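Trimeric intracellular cation channel type 1B.2 (Caenorhabditis elegans, PDB 5EIK) forms a homotrimeric potassium channel of the endoplasmic reticulum membrane that binds PIP2 and may carry counter-ions during calcium release. Local coordinates at the PT5 site and the interface of chains A and C. Sequence-based numbering; all coordinates share one arbitrary frame. Chains: chain A/B/C, Uncharacterized protein Y57A10A.28.

Contact 1 is the lipid site where PT5, a PIP2, lies between chains A and B; contact 2 is a protein-to-protein patch between chains A and C. The centres of their C-alpha atoms are about 22 Å apart. Helix 167-177 connects them: in chain A its start meets the inositol head group and its end packs against chain C. Residue 177 serves at both, as B:Ala177 beside the lipid glycerol ester and as A:Ala177 against C:Ile172. Because the trimer repeats both sites, lipid binding and direct subunit packing probably support the same assembly, in keeping with trimerization that probably requires PIP2.

Contact 1: the PT5 site. Residues chain A 76, 79-80, 130, 134, 158, 161-162, 164-169, 192, 194-195, 233; chain B 64, 68, 75, 85-86, 177. With PT5 ([(2R)-1-octadecanoyloxy-3-[oxidanyl-[(1R,2R,3S,4R,5R,6S)-2,3,6-tris(oxidanyl)-4,5-diphosphonooxy-cyclohexyl]oxy-phospho ryl]oxy-propan-2-yl] (8Z)-icosa-5,8,11,14-tetraenoate), chain D.
PT5 is a PIP2 lipid that lies lengthwise between two subunits, its inositol head on chain A and its acyl tails running into a seam lined by chains A and B. The 4-phosphate is the best-held group. A:Arg134 meets it end-on: NH1 donates to PT5 O43 at 2.9 Å, exactly in the guanidinium plane, and NH2 to PT5 O42 at 2.8 Å. A bend at chi3 (-55°) turns the guanidinium toward the phosphate. A:Lys130 comes in extended, and its NZ reaches the same PT5 O42 at 2.8 Å, so two cationic groups share one oxygen. At the guanidinium edge and in its plane, A:Gly164 O accepts from the same A:Arg134 NH1 at 2.7 Å, which helps fix the group's rotation, while CG2 of A:Thr194 sits over the centre of one face. An alanine at A:Arg134 would remove both phosphate bonds and would probably leave the 4-phosphate more loosely held, and A:Gly164 O would lose the NH1 bond. A water joins PT5 O43 to A:Ser167 N and OG. Elsewhere on the inositol ring, the hydroxyl PT5 O2 donates to A:Ala165 O at 2.7 Å from above the carbonyl plane.

On the looser side, A:Lys233 NZ makes a long salt bridge to PT5 O42 at 4.0 Å. The 5-phosphate appears less tightly held, and the nearby A:Ser192 is poorly ordered. The tails are packed closely by contrast. B:Leu68 presses CD2 on PT5 C21 at 3.5 Å, B:Ile85 brings CG2 to PT5 C20, and B:Phe75 lays a face, near its rim, against the same carbon. From chain A, A:Phe79 meets the other tail through CE2 and CZ. Protein hides 897 of the lipid's 1051 Å².

In the fold, the head group nestles at the break between helices 153-165 and 167-177, the discontinuous fifth transmembrane segment, with A:Arg134 and A:Lys130 reaching in from helix 120-148.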
loop_
_atom_site.group_PDB
_atom_site.type_symbol
_atom_site.label_atom_id
_atom_site.label_comp_id
_atom_site.label_asym_id
_atom_site.label_seq_id
_atom_site.Cartn_x
_atom_site.Cartn_y
_atom_site.Cartn_z
ATOM N N LEU A 76 4.736 -2.642 -9.103
ATOM C CA LEU A 76 4.185 -1.298 -9.046
ATOM C C LEU A 76 3.261 -1.067 -10.240
ATOM O O LEU A 76 2.173 -0.496 -10.110
ATOM C CB LEU A 76 5.308 -0.264 -9.046
ATOM C CG LEU A 76 4.856 1.183 -8.828
ATOM C CD1 LEU A 76 3.902 1.249 -7.639
ATOM C CD2 LEU A 76 6.080 2.065 -8.589
ATOM N N PHE A 79 0.028 -2.689 -9.718
ATOM C CA PHE A 79 -0.665 -1.921 -8.703
ATOM C C PHE A 79 -1.366 -0.707 -9.331
ATOM O O PHE A 79 -2.534 -0.454 -9.062
ATOM C CB PHE A 79 0.321 -1.459 -7.632
ATOM C CG PHE A 79 -0.278 -0.531 -6.614
ATOM C CD1 PHE A 79 -1.192 -0.994 -5.674
ATOM C CD2 PHE A 79 0.057 0.816 -6.613
ATOM C CE1 PHE A 79 -1.771 -0.122 -4.748
ATOM C CE2 PHE A 79 -0.518 1.695 -5.694
ATOM C CZ PHE A 79 -1.431 1.224 -4.761
ATOM N N LEU A 80 -0.658 0.027 -10.184
ATOM C CA LEU A 80 -1.235 1.208 -10.816
ATOM C C LEU A 80 -2.379 0.901 -11.775
ATOM O O LEU A 80 -3.357 1.647 -11.845
ATOM C CB LEU A 80 -0.156 1.988 -11.569
ATOM C CG LEU A 80 1.032 2.484 -10.744
ATOM C CD1 LEU A 80 1.982 3.213 -11.668
ATOM C CD2 LEU A 80 0.557 3.397 -9.613
ATOM N N LYS A 130 22.366 -4.091 -17.073
ATOM C CA LYS A 130 21.159 -3.712 -16.357
ATOM C C LYS A 130 20.514 -2.470 -16.972
ATOM O O LYS A 130 19.290 -2.399 -17.110
ATOM C CB LYS A 130 21.451 -3.446 -14.879
ATOM C CG LYS A 130 20.195 -3.073 -14.101
ATOM C CD LYS A 130 20.505 -2.552 -12.726
ATOM C CE LYS A 130 19.255 -1.972 -12.079
ATOM N NZ LYS A 130 19.595 -1.198 -10.846
ATOM N N ARG A 134 16.730 -1.982 -18.242
ATOM C CA ARG A 134 15.833 -0.966 -17.703
ATOM C C ARG A 134 15.129 -0.218 -18.840
ATOM O O ARG A 134 13.920 0.041 -18.777
ATOM C CB ARG A 134 16.605 0.041 -16.852
ATOM C CG ARG A 134 15.705 1.098 -16.222
ATOM C CD ARG A 134 16.492 2.320 -15.791
ATOM N NE ARG A 134 17.595 1.979 -14.895
ATOM C CZ ARG A 134 17.466 1.741 -13.594
ATOM N NH1 ARG A 134 16.274 1.811 -13.014
ATOM N NH2 ARG A 134 18.534 1.432 -12.872
ATOM N N LEU A 158 3.536 7.637 -16.530
ATOM C CA LEU A 158 3.702 7.124 -15.177
ATOM C C LEU A 158 3.972 5.622 -15.152
ATOM O O LEU A 158 4.807 5.144 -14.381
ATOM C CB LEU A 158 2.473 7.472 -14.336
ATOM C CG LEU A 158 2.264 8.983 -14.223
ATOM C CD1 LEU A 158 0.965 9.278 -13.491
ATOM C CD2 LEU A 158 3.459 9.608 -13.505
ATOM N N VAL A 161 7.501 5.031 -16.092
ATOM C CA VAL A 161 8.388 5.379 -14.992
ATOM C C VAL A 161 8.330 4.313 -13.896
ATOM O O VAL A 161 9.352 3.971 -13.295
ATOM C CB VAL A 161 8.003 6.753 -14.401
ATOM C CG1 VAL A 161 8.900 7.100 -13.233
ATOM C CG2 VAL A 161 8.118 7.821 -15.475
ATOM N N ALA A 162 7.137 3.782 -13.646
ATOM C CA ALA A 162 6.958 2.759 -12.617
ATOM C C ALA A 162 7.764 1.517 -12.968
ATOM O O ALA A 162 8.381 0.908 -12.098
ATOM C CB ALA A 162 5.474 2.404 -12.465
ATOM N N GLY A 164 10.441 1.456 -14.776
ATOM C CA GLY A 164 11.860 1.766 -14.713
ATOM C C GLY A 164 12.438 2.162 -13.366
ATOM O O GLY A 164 13.617 1.920 -13.111
ATOM N N ALA A 165 11.630 2.756 -12.493
ATOM C CA ALA A 165 12.134 3.195 -11.190
ATOM C C ALA A 165 11.306 2.769 -9.972
ATOM O O ALA A 165 11.446 3.341 -8.895
ATOM C CB ALA A 165 12.276 4.716 -11.198
ATOM N N GLY A 166 10.458 1.761 -10.126
ATOM C CA GLY A 166 9.635 1.331 -9.005
ATOM C C GLY A 166 10.342 0.675 -7.830
ATOM O O GLY A 166 9.742 0.481 -6.772
ATOM N N SER A 167 11.615 0.335 -7.982
ATOM C CA SER A 167 12.314 -0.326 -6.890
ATOM C C SER A 167 12.363 0.531 -5.620
ATOM O O SER A 167 12.459 0.004 -4.510
ATOM C CB SER A 167 13.738 -0.735 -7.328
ATOM O OG SER A 167 14.585 0.386 -7.474
ATOM N N GLY A 168 12.283 1.847 -5.786
ATOM C CA GLY A 168 12.323 2.745 -4.646
ATOM C C GLY A 168 11.134 2.568 -3.716
ATOM O O GLY A 168 11.253 2.691 -2.490
ATOM N N VAL A 169 9.977 2.285 -4.299
ATOM C CA VAL A 169 8.780 2.084 -3.513
ATOM C C VAL A 169 8.884 0.779 -2.748
ATOM O O VAL A 169 8.665 0.739 -1.536
ATOM C CB VAL A 169 7.524 2.041 -4.407
ATOM C CG1 VAL A 169 6.334 1.540 -3.613
ATOM C CG2 VAL A 169 7.232 3.424 -4.931
ATOM N N SER A 192 21.524 10.968 -7.404
ATOM C CA SER A 192 21.005 9.932 -8.294
ATOM C C SER A 192 20.068 10.547 -9.330
ATOM O O SER A 192 19.078 11.187 -8.979
ATOM C CB SER A 192 20.260 8.867 -7.488
ATOM O OG SER A 192 19.877 7.781 -8.315
ATOM N N THR A 194 18.807 8.588 -11.840
ATOM C CA THR A 194 18.068 7.455 -12.378
ATOM C C THR A 194 16.582 7.679 -12.657
ATOM O O THR A 194 16.140 7.582 -13.808
ATOM C CB THR A 194 18.200 6.227 -11.461
ATOM O OG1 THR A 194 19.587 5.989 -11.190
ATOM C CG2 THR A 194 17.605 4.988 -12.137
ATOM N N THR A 195 15.810 7.972 -11.614
ATOM C CA THR A 195 14.381 8.163 -11.787
ATOM C C THR A 195 14.028 9.395 -12.619
ATOM O O THR A 195 13.058 9.376 -13.378
ATOM C CB THR A 195 13.629 8.153 -10.409
ATOM O OG1 THR A 195 12.595 9.148 -10.401
ATOM C CG2 THR A 195 14.581 8.361 -9.263
ATOM N N LYS A 233 24.820 6.178 -15.193
ATOM C CA LYS A 233 25.109 5.061 -14.308
ATOM C C LYS A 233 26.617 4.899 -14.117
ATOM O O LYS A 233 27.095 4.782 -12.988
ATOM C CB LYS A 233 24.505 3.769 -14.866
ATOM C CG LYS A 233 24.939 2.506 -14.136
ATOM C CD LYS A 233 24.700 2.588 -12.634
ATOM C CE LYS A 233 23.229 2.769 -12.308
ATOM N NZ LYS A 233 22.970 2.628 -10.846
ATOM N N LEU B 64 4.139 15.615 -8.641
ATOM C CA LEU B 64 3.536 14.356 -8.236
ATOM C C LEU B 64 2.994 14.415 -6.812
ATOM O O LEU B 64 1.883 13.969 -6.544
ATOM C CB LEU B 64 4.553 13.216 -8.343
ATOM C CG LEU B 64 3.995 11.855 -7.924
ATOM C CD1 LEU B 64 2.848 11.486 -8.840
ATOM C CD2 LEU B 64 5.077 10.803 -7.976
ATOM N N LEU B 68 -0.999 13.739 -6.074
ATOM C CA LEU B 68 -1.428 12.652 -5.201
ATOM C C LEU B 68 -2.317 13.156 -4.080
ATOM O O LEU B 68 -3.314 12.524 -3.735
ATOM C CB LEU B 68 -0.231 11.903 -4.605
ATOM C CG LEU B 68 0.599 11.076 -5.588
ATOM C CD1 LEU B 68 1.417 10.060 -4.814
ATOM C CD2 LEU B 68 -0.313 10.367 -6.579
ATOM N N PHE B 75 -8.017 8.320 -5.158
ATOM C CA PHE B 75 -7.064 7.220 -5.214
ATOM C C PHE B 75 -7.409 6.189 -4.152
ATOM O O PHE B 75 -7.412 4.989 -4.427
ATOM C CB PHE B 75 -5.631 7.710 -5.005
ATOM C CG PHE B 75 -5.071 8.459 -6.174
ATOM C CD1 PHE B 75 -4.997 7.864 -7.427
ATOM C CD2 PHE B 75 -4.607 9.756 -6.018
ATOM C CE1 PHE B 75 -4.460 8.552 -8.513
ATOM C CE2 PHE B 75 -4.070 10.452 -7.089
ATOM C CZ PHE B 75 -3.997 9.849 -8.339
ATOM N N ILE B 85 -5.889 2.052 -9.794
ATOM C CA ILE B 85 -5.484 3.192 -8.970
ATOM C C ILE B 85 -5.265 4.435 -9.818
ATOM O O ILE B 85 -5.400 5.560 -9.354
ATOM C CB ILE B 85 -4.157 2.903 -8.229
ATOM C CG1 ILE B 85 -4.313 1.677 -7.335
ATOM C CG2 ILE B 85 -3.772 4.092 -7.365
ATOM C CD1 ILE B 85 -5.338 1.856 -6.241
ATOM N N ILE B 86 -4.920 4.198 -11.072
ATOM C CA ILE B 86 -4.631 5.226 -12.039
ATOM C C ILE B 86 -5.867 5.970 -12.565
ATOM O O ILE B 86 -5.750 7.078 -13.091
ATOM C CB ILE B 86 -3.822 4.581 -13.213
ATOM C CG1 ILE B 86 -2.619 5.445 -13.529
ATOM C CG2 ILE B 86 -4.707 4.352 -14.443
ATOM C CD1 ILE B 86 -1.730 5.654 -12.343
ATOM N N ALA B 177 8.015 8.326 1.069
ATOM C CA ALA B 177 8.743 8.431 -0.185
ATOM C C ALA B 177 9.733 9.593 -0.156
ATOM O O ALA B 177 10.764 9.549 -0.825
ATOM C CB ALA B 177 7.767 8.601 -1.337
HETATM O O12 PT5 D . 14.392 8.602 -6.024
HETATM P P1 PT5 D . 13.459 7.465 -5.640
HETATM O O13 PT5 D . 12.135 7.196 -6.733
HETATM O O11 PT5 D . 12.733 7.630 -4.179
HETATM O O6 PT5 D . 16.658 5.393 -4.789
HETATM O O1 PT5 D . 14.149 6.045 -5.593
HETATM C C1 PT5 D . 15.102 5.636 -6.580
HETATM C C6 PT5 D . 16.010 4.688 -5.850
HETATM C C2 PT5 D . 14.455 4.905 -7.816
HETATM O O2 PT5 D . 13.645 3.801 -7.367
HETATM C C3 PT5 D . 15.562 4.319 -8.745
HETATM O O3 PT5 D . 14.922 3.575 -9.773
HETATM C C4 PT5 D . 16.511 3.407 -8.008
HETATM O O4 PT5 D . 17.597 3.094 -8.828
HETATM P P4 PT5 D . 17.837 1.565 -9.341
HETATM O O41 PT5 D . 17.914 0.492 -8.137
HETATM O O42 PT5 D . 19.209 1.471 -10.191
HETATM O O43 PT5 D . 16.677 1.173 -10.218
HETATM C C5 PT5 D . 17.090 4.057 -6.736
HETATM O O5 PT5 D . 17.750 3.033 -5.993
HETATM P P5 PT5 D . 19.383 3.110 -5.962
HETATM O O52 PT5 D . 19.989 4.119 -7.034
HETATM O O51 PT5 D . 19.852 3.491 -4.393
HETATM O O53 PT5 D . 19.736 1.504 -6.221
HETATM C C7 PT5 D . 11.034 6.318 -6.367
HETATM C C8 PT5 D . 9.737 7.026 -6.803
HETATM C C9 PT5 D . 9.062 7.894 -5.693
HETATM O O16 PT5 D . 8.776 5.997 -7.262
HETATM C C10 PT5 D . 8.603 5.896 -8.613
HETATM O O17 PT5 D . 9.372 5.311 -9.356
HETATM O O18 PT5 D . 7.620 7.522 -5.586
HETATM C C11 PT5 D . 6.633 8.409 -5.041
HETATM O O19 PT5 D . 6.714 9.670 -4.997
HETATM C C12 PT5 D . 7.338 6.584 -9.127
HETATM C C13 PT5 D . 6.343 5.742 -9.965
HETATM C C14 PT5 D . 5.158 6.609 -10.449
HETATM C C15 PT5 D . 3.868 6.373 -9.642
HETATM C C16 PT5 D . 2.621 7.073 -10.257
HETATM C C17 PT5 D . 1.652 7.670 -9.189
HETATM C C18 PT5 D . 0.173 7.415 -9.496
HETATM C C19 PT5 D . -0.736 7.320 -8.640
HETATM C C20 PT5 D . -1.150 6.425 -7.460
HETATM C C21 PT5 D . -0.759 6.930 -6.048
HETATM C C22 PT5 D . -0.925 5.853 -4.958
HETATM C C23 PT5 D . -1.545 6.407 -3.658
HETATM C C24 PT5 D . -2.731 5.561 -3.146
HETATM C C31 PT5 D . 5.417 7.656 -4.494
HETATM C C32 PT5 D . 4.389 7.291 -5.604
HETATM C C33 PT5 D . 3.210 6.412 -5.089
HETATM C C34 PT5 D . 3.419 4.886 -5.267
HETATM C C35 PT5 D . 2.323 3.869 -4.676
HETATM C C36 PT5 D . 2.483 3.207 -3.475
HETATM C C37 PT5 D . 1.242 2.939 -2.596
HETATM C C38 PT5 D . 1.371 1.585 -2.106
HETATM C C39 PT5 D . 1.697 1.131 -0.755
HETATM C C40 PT5 D . 3.084 1.293 -0.217
HETATM C C25 PT5 D . -2.327 4.642 -1.967
HETATM C C26 PT5 D . -3.423 3.627 -1.606
HETATM C C41 PT5 D . 3.310 2.355 0.866
HETATM C C42 PT5 D . 4.791 2.539 1.217
HETATM C C43 PT5 D . 5.479 3.632 0.391
HETATM O O HOH W 1 13.738 0.468 -10.151
#

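Contact 2: the interface of chains A and C. Residues chain A 175-181; chain C 172, 181, 183-185.
The carbonyl O of A:Gly179 is the best-held polar atom here, gripped by one hydrogen bond across the interface: the backbone N of C:Thr184 donates to it at 2.9 Å. The bond is nearly straight, 165° at the hydrogen, and comes in the carbonyl plane on a lone pair. C:Thr184 and its neighbour C:Asn185 are poorly ordered, so the exact geometry of this bond, and of their side chains, should be read with caution. A:Gly179 has a positive phi (70°), which turns the chain just beyond the helix; as modelled, C:Thr184 CG2 lies 3.6 Å from A:Gly179 CA.

C:Trp181 is the broad apolar piece. Its CG is anti to the backbone N (chi1 -166°), which sends the indole across to chain A. A:Leu176 crosses it obliquely and puts CD2 over the face of the six-membered ring, 4.0 Å from the ring centroid and offset toward the rim. At the far rim the ring meets the other tryptophan: CH2 of C:Trp181 touches CB of A:Trp181 at 3.8 Å, and the backbone O of A:Trp181 lies in plane at the ring's edge. The meeting is edge-on to the backbone of A:Trp181, not indole on indole. CZ2 also reaches CA of A:Gly179, so the ring bridges from the helix end to the loop.

Beside it, C:Ile172 points CD1 at the closing turn of the chain A helix, 3.5 Å from A:Leu176 O and touching CA of A:Ala177. This is contact by a methyl tip against backbone, without a polar bond.

The patch pairs the C-terminal end of helix 167-177 and the following loop in chain A with the same helix and loop of chain C, meeting it unequally: C:Trp181 gives its indole, whereas A:Trp181 gives CB and its backbone O. It thus joins neighbouring subunits of the homotrimer where the fifth transmembrane segment gives way to a loop that is probably cytoplasmic.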
loop_
_atom_site.group_PDB
_atom_site.type_symbol
_atom_site.label_atom_id
_atom_site.label_comp_id
_atom_site.label_asym_id
_atom_site.label_seq_id
_atom_site.Cartn_x
_atom_site.Cartn_y
_atom_site.Cartn_z
ATOM N N GLN A 175 11.826 -2.214 4.082
ATOM C CA GLN A 175 12.478 -1.683 5.268
ATOM C C GLN A 175 11.457 -1.521 6.393
ATOM O O GLN A 175 11.810 -1.519 7.573
ATOM C CB GLN A 175 13.142 -0.352 4.941
ATOM C CG GLN A 175 14.099 -0.453 3.768
ATOM C CD GLN A 175 14.721 0.878 3.396
ATOM O OE1 GLN A 175 14.019 1.865 3.173
ATOM N NE2 GLN A 175 16.044 0.908 3.314
ATOM N N LEU A 176 10.190 -1.389 6.020
ATOM C CA LEU A 176 9.133 -1.264 7.005
ATOM C C LEU A 176 8.857 -2.662 7.568
ATOM O O LEU A 176 8.747 -2.851 8.779
ATOM C CB LEU A 176 7.869 -0.692 6.359
ATOM C CG LEU A 176 7.866 0.804 6.026
ATOM C CD1 LEU A 176 6.621 1.145 5.209
ATOM C CD2 LEU A 176 7.914 1.615 7.320
ATOM N N ALA A 177 8.767 -3.643 6.677
ATOM C CA ALA A 177 8.506 -5.017 7.074
ATOM C C ALA A 177 9.680 -5.601 7.855
ATOM O O ALA A 177 9.493 -6.474 8.700
ATOM C CB ALA A 177 8.217 -5.864 5.847
ATOM N N ARG A 178 10.889 -5.127 7.573
ATOM C CA ARG A 178 12.067 -5.613 8.284
ATOM C C ARG A 178 12.327 -4.794 9.541
ATOM O O ARG A 178 13.263 -5.073 10.284
ATOM C CB ARG A 178 13.318 -5.573 7.396
ATOM C CG ARG A 178 13.467 -6.758 6.450
ATOM C CD ARG A 178 14.928 -6.942 6.079
ATOM N NE ARG A 178 15.472 -5.751 5.438
ATOM C CZ ARG A 178 15.336 -5.476 4.146
ATOM N NH1 ARG A 178 14.678 -6.314 3.353
ATOM N NH2 ARG A 178 15.847 -4.357 3.651
ATOM N N GLY A 179 11.504 -3.775 9.760
ATOM C CA GLY A 179 11.651 -2.937 10.935
ATOM C C GLY A 179 12.873 -2.035 10.974
ATOM O O GLY A 179 13.310 -1.642 12.052
ATOM N N THR A 180 13.414 -1.670 9.817
ATOM C CA THR A 180 14.600 -0.824 9.808
ATOM C C THR A 180 14.430 0.561 9.195
ATOM O O THR A 180 15.345 1.384 9.266
ATOM C CB THR A 180 15.758 -1.522 9.078
ATOM O OG1 THR A 180 15.386 -1.760 7.715
ATOM C CG2 THR A 180 16.092 -2.847 9.760
ATOM N N TRP A 181 13.277 0.832 8.593
ATOM C CA TRP A 181 13.074 2.139 7.974
ATOM C C TRP A 181 13.340 3.288 8.934
ATOM O O TRP A 181 13.029 3.215 10.125
ATOM C CB TRP A 181 11.651 2.294 7.426
ATOM C CG TRP A 181 11.515 3.490 6.504
ATOM C CD1 TRP A 181 11.718 3.509 5.152
ATOM C CD2 TRP A 181 11.221 4.842 6.885
ATOM N NE1 TRP A 181 11.573 4.786 4.669
ATOM C CE2 TRP A 181 11.268 5.625 5.707
ATOM C CE3 TRP A 181 10.927 5.470 8.099
ATOM C CZ2 TRP A 181 11.033 7.003 5.713
ATOM C CZ3 TRP A 181 10.693 6.842 8.107
ATOM C CH2 TRP A 181 10.746 7.592 6.917
ATOM N N ILE C 172 1.620 -2.869 10.746
ATOM C CA ILE C 172 2.492 -1.784 10.313
ATOM C C ILE C 172 1.650 -0.634 9.759
ATOM O O ILE C 172 1.893 0.536 10.076
ATOM C CB ILE C 172 3.468 -2.264 9.218
ATOM C CG1 ILE C 172 4.443 -3.275 9.829
ATOM C CG2 ILE C 172 4.201 -1.067 8.583
ATOM C CD1 ILE C 172 5.393 -3.881 8.827
ATOM N N TRP C 181 4.564 4.104 14.599
ATOM C CA TRP C 181 5.576 3.200 14.063
ATOM C C TRP C 181 6.993 3.664 14.362
ATOM O O TRP C 181 7.293 4.860 14.345
ATOM C CB TRP C 181 5.440 3.028 12.546
ATOM C CG TRP C 181 6.253 1.860 12.021
ATOM C CD1 TRP C 181 5.841 0.562 11.906
ATOM C CD2 TRP C 181 7.629 1.882 11.619
ATOM N NE1 TRP C 181 6.873 -0.225 11.460
ATOM C CE2 TRP C 181 7.983 0.555 11.275
ATOM C CE3 TRP C 181 8.600 2.885 11.517
ATOM C CZ2 TRP C 181 9.266 0.210 10.840
ATOM C CZ3 TRP C 181 9.878 2.542 11.084
ATOM C CH2 TRP C 181 10.196 1.213 10.749
ATOM N N PRO C 183 11.352 1.889 14.289
ATOM C CA PRO C 183 12.207 0.741 13.986
ATOM C C PRO C 183 12.125 -0.298 15.097
ATOM O O PRO C 183 11.684 0.004 16.206
ATOM C CB PRO C 183 13.591 1.369 13.879
ATOM C CG PRO C 183 13.293 2.723 13.337
ATOM C CD PRO C 183 12.105 3.148 14.165
ATOM N N THR C 184 12.544 -1.519 14.800
ATOM C CA THR C 184 12.510 -2.583 15.789
ATOM C C THR C 184 13.908 -3.184 15.923
ATOM O O THR C 184 14.066 -4.373 16.203
ATOM C CB THR C 184 11.501 -3.683 15.383
ATOM O OG1 THR C 184 11.276 -4.559 16.493
ATOM C CG2 THR C 184 12.026 -4.491 14.200
ATOM N N ASN C 185 14.918 -2.337 15.748
ATOM C CA ASN C 185 16.314 -2.755 15.817
ATOM C C ASN C 185 16.816 -3.301 17.157
ATOM O O ASN C 185 17.297 -2.554 18.010
ATOM C CB ASN C 185 17.226 -1.604 15.375
ATOM C CG ASN C 185 17.014 -1.214 13.923
ATOM O OD1 ASN C 185 17.081 -2.056 13.028
ATOM N ND2 ASN C 185 16.765 0.068 13.683
#